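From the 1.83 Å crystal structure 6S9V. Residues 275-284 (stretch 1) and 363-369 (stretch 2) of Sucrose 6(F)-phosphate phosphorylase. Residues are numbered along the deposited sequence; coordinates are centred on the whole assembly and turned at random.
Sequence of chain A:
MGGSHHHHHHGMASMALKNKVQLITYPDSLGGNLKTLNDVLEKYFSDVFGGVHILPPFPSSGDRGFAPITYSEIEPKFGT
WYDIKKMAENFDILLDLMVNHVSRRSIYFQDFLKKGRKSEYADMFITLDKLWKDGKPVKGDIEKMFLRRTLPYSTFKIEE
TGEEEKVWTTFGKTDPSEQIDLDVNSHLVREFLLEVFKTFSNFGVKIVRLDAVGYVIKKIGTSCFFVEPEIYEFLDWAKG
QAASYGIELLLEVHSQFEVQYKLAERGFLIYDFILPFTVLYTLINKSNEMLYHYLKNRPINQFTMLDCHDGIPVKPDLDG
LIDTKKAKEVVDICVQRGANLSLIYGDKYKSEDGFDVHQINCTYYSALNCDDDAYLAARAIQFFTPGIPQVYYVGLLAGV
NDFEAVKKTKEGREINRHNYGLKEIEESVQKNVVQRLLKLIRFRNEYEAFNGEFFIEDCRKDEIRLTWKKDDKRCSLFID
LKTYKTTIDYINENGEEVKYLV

Stretch 1 275-284: LPFTVLYTLI
Stretch 2, residues 363-369: TYYSALN

Two segments of one chain, at least 84 residues apart in sequence wherever they touch, meet in a small, buried contact that covers 319 Å² summed over both sides. Stretch 1 is helical from Leu275 to Ile284 and continues beyond it, with phi from -56 to -78 and psi from -39 to -50. Stretch 2 is a short helix, Tyr364 to Ala367, entered from Thr363 at phi/psi -67/148 and left at Leu368 (-91/19), after which Asn369 takes the left-handed values 63/28. The stretches run in roughly the same direction, Tyr364 lying by Pro276 and Leu368 by Leu280 and Leu283. The backbones come nearest at Leu280 and Leu368, whose CA atoms are 7.3 Å apart.

The long bump of the contact is Tyr364. Its CA-to-CB bond runs sideways, but chi1 of -149°, between wells, and chi2 of 89° carry the phenol across to the first helix. There the hydroxyl settles among Pro276, Val279 and Leu280. Tyr364 OH donates a hydrogen bond to Pro276 O at 2.7 Å, with that oxygen at the ring edge, near its plane. The same carbonyl accepts the helical bond from Leu280 N at 3.3 Å, so the tyrosine joins a helix turn without replacing its backbone bond. Leu280 N also lies 3.3 Å from Tyr364 OH, but the angle is poor and this is proximity alone. Carbon also lies against the phenol's end: Val279 CB is 3.5 Å and Leu280 CG 3.7 Å from Tyr364 OH. Leu280 CG, 3.9 Å from Tyr364 CZ, approaches the ring obliquely. Pro276, with a C-gamma exo pucker, adds a looser touch, its CB 4.5 Å from Tyr364 CE1.

Leu280 is the answering bump. Its CA-to-CB bond also points sideways, and chi1 of -95°, off a well, with chi2 t brings its end nearer the second stretch. Leu280 CD2 fits a hollow bounded by Tyr364 CZ at 4.3 Å, Ala367 CB at 3.9 Å and Leu368 CD2 at 3.6 Å. Ala367 points its CA-to-CB bond toward the first helix, and its single methyl offers a low surface against which the leucine can lie. Leu368 (chi1 m, chi2 t) reaches in from a sideways start, and its CD2 also meets Leu283 CD1 at 4.0 Å. Leu283, likewise m,t, points toward the second stretch. Leu368 CD2 touches Leu280 and Leu283; the tyrosine hydroxyl meets Pro276 and Val279, a turn earlier, and Leu280 belongs to both groups.

The short helix is secured at its start. Thr363, at the N-cap with chi1 p, accepts Ser366 N at its OG1 over 3.1 Å, and Ala367 N bonds to Thr363 O at 2.9 Å. Leu368 N still reaches Tyr364 O at 3.1 Å. On the first helix Phe277 and Thr278 point away from the contact.

The rule to read here is economical: one polar anchor at the tip of a long aromatic, then a leucine lying against an alanine and a second leucine where the backbones draw near.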

# COMPACT_ATOMS: atom_id res chain seq x y z
N LEU A 275 10.09 3.12 -6.31
CA LEU A 275 10.75 1.92 -6.80
C LEU A 275 9.93 1.13 -7.81
O LEU A 275 10.54 0.57 -8.74
CB LEU A 275 11.12 1.02 -5.62
CG LEU A 275 12.06 -0.15 -5.90
CD1 LEU A 275 13.46 0.31 -6.23
CD2 LEU A 275 12.06 -1.12 -4.72
N PRO A 276 8.61 0.98 -7.68
CA PRO A 276 7.89 0.12 -8.66
C PRO A 276 8.09 0.57 -10.10
O PRO A 276 8.45 -0.25 -10.96
CB PRO A 276 6.43 0.22 -8.20
CG PRO A 276 6.53 0.55 -6.71
CD PRO A 276 7.73 1.45 -6.61
N PHE A 277 7.88 1.85 -10.39
CA PHE A 277 8.14 2.37 -11.73
C PHE A 277 9.62 2.32 -12.07
O PHE A 277 10.01 1.99 -13.19
CB PHE A 277 7.62 3.81 -11.85
CG PHE A 277 7.80 4.41 -13.23
CD1 PHE A 277 9.03 4.92 -13.63
CD2 PHE A 277 6.74 4.47 -14.11
CE1 PHE A 277 9.20 5.47 -14.91
CE2 PHE A 277 6.89 5.02 -15.38
CZ PHE A 277 8.11 5.52 -15.78
N THR A 278 10.48 2.68 -11.10
CA THR A 278 11.92 2.72 -11.36
C THR A 278 12.44 1.36 -11.81
O THR A 278 13.26 1.27 -12.73
CB THR A 278 12.65 3.21 -10.11
OG1 THR A 278 12.24 4.55 -9.82
CG2 THR A 278 14.16 3.18 -10.30
N VAL A 279 11.96 0.28 -11.18
CA VAL A 279 12.40 -1.05 -11.57
C VAL A 279 11.87 -1.41 -12.95
O VAL A 279 12.59 -1.99 -13.77
CB VAL A 279 12.00 -2.08 -10.50
CG1 VAL A 279 12.18 -3.50 -11.03
CG2 VAL A 279 12.84 -1.87 -9.23
N LEU A 280 10.62 -1.05 -13.25
CA LEU A 280 10.09 -1.29 -14.59
C LEU A 280 10.96 -0.62 -15.65
O LEU A 280 11.32 -1.23 -16.66
CB LEU A 280 8.66 -0.78 -14.70
CG LEU A 280 7.49 -1.74 -14.48
CD1 LEU A 280 6.20 -0.95 -14.70
CD2 LEU A 280 7.55 -2.95 -15.39
N TYR A 281 11.26 0.67 -15.44
CA TYR A 281 12.09 1.40 -16.39
C TYR A 281 13.46 0.77 -16.52
O TYR A 281 14.00 0.65 -17.63
CB TYR A 281 12.20 2.86 -15.95
CG TYR A 281 13.14 3.68 -16.80
CD1 TYR A 281 14.51 3.72 -16.52
CD2 TYR A 281 12.68 4.40 -17.89
CE1 TYR A 281 15.38 4.46 -17.30
CE2 TYR A 281 13.55 5.15 -18.68
CZ TYR A 281 14.89 5.17 -18.38
OH TYR A 281 15.74 5.91 -19.17
N THR A 282 14.05 0.37 -15.39
CA THR A 282 15.37 -0.24 -15.39
C THR A 282 15.41 -1.46 -16.31
O THR A 282 16.34 -1.62 -17.11
CB THR A 282 15.75 -0.66 -13.96
OG1 THR A 282 15.78 0.49 -13.10
CG2 THR A 282 17.08 -1.36 -13.95
N LEU A 283 14.42 -2.33 -16.19
CA LEU A 283 14.40 -3.59 -16.92
C LEU A 283 13.98 -3.39 -18.37
O LEU A 283 14.55 -4.02 -19.28
CB LEU A 283 13.48 -4.58 -16.22
CG LEU A 283 13.93 -4.88 -14.79
CD1 LEU A 283 12.84 -5.59 -14.01
CD2 LEU A 283 15.20 -5.71 -14.80
N ILE A 284 13.00 -2.52 -18.62
CA ILE A 284 12.56 -2.29 -20.00
C ILE A 284 13.67 -1.66 -20.83
O ILE A 284 13.87 -2.01 -22.00
CB ILE A 284 11.29 -1.42 -20.02
CG1 ILE A 284 10.08 -2.23 -19.54
CG2 ILE A 284 11.05 -0.84 -21.42
CD1 ILE A 284 8.84 -1.40 -19.27
N THR A 363 -0.86 -6.40 -13.60
CA THR A 363 -0.02 -7.25 -12.75
C THR A 363 1.44 -6.99 -13.09
O THR A 363 1.78 -6.65 -14.22
CB THR A 363 -0.35 -8.74 -12.89
OG1 THR A 363 0.17 -9.26 -14.12
CG2 THR A 363 -1.86 -8.98 -12.81
N TYR A 364 2.31 -7.11 -12.09
CA TYR A 364 3.71 -6.76 -12.34
C TYR A 364 4.35 -7.74 -13.31
O TYR A 364 5.15 -7.34 -14.17
CB TYR A 364 4.48 -6.68 -11.02
CG TYR A 364 5.60 -5.68 -11.07
CD1 TYR A 364 5.39 -4.35 -10.73
CD2 TYR A 364 6.87 -6.06 -11.48
CE1 TYR A 364 6.42 -3.42 -10.78
CE2 TYR A 364 7.90 -5.15 -11.54
CZ TYR A 364 7.68 -3.83 -11.19
OH TYR A 364 8.72 -2.93 -11.25
N TYR A 365 4.00 -9.02 -13.21
CA TYR A 365 4.49 -10.02 -14.14
C TYR A 365 4.04 -9.71 -15.57
O TYR A 365 4.85 -9.78 -16.50
CB TYR A 365 4.00 -11.39 -13.67
CG TYR A 365 4.46 -12.58 -14.48
CD1 TYR A 365 5.80 -12.95 -14.54
CD2 TYR A 365 3.53 -13.37 -15.14
CE1 TYR A 365 6.20 -14.07 -15.26
CE2 TYR A 365 3.92 -14.49 -15.85
CZ TYR A 365 5.25 -14.83 -15.92
OH TYR A 365 5.62 -15.94 -16.64
N SER A 366 2.77 -9.34 -15.75
CA SER A 366 2.30 -8.94 -17.08
C SER A 366 3.01 -7.68 -17.57
O SER A 366 3.28 -7.54 -18.77
CB SER A 366 0.79 -8.71 -17.06
OG SER A 366 0.06 -9.93 -16.99
N ALA A 367 3.31 -6.76 -16.65
CA ALA A 367 3.99 -5.53 -17.03
C ALA A 367 5.37 -5.80 -17.59
O ALA A 367 5.86 -5.05 -18.44
CB ALA A 367 4.08 -4.59 -15.83
N LEU A 368 6.02 -6.87 -17.14
CA LEU A 368 7.31 -7.30 -17.66
C LEU A 368 7.19 -8.28 -18.82
O LEU A 368 8.14 -9.00 -19.13
CB LEU A 368 8.16 -7.91 -16.54
CG LEU A 368 8.57 -6.86 -15.50
CD1 LEU A 368 9.22 -7.54 -14.29
CD2 LEU A 368 9.50 -5.84 -16.12
N ASN A 369 6.02 -8.33 -19.46
CA ASN A 369 5.80 -9.19 -20.62
C ASN A 369 5.93 -10.67 -20.25
O ASN A 369 6.30 -11.51 -21.09
CB ASN A 369 6.77 -8.83 -21.75
CG ASN A 369 6.09 -8.68 -23.09
OD1 ASN A 369 4.90 -8.99 -23.24
ND2 ASN A 369 6.83 -8.21 -24.07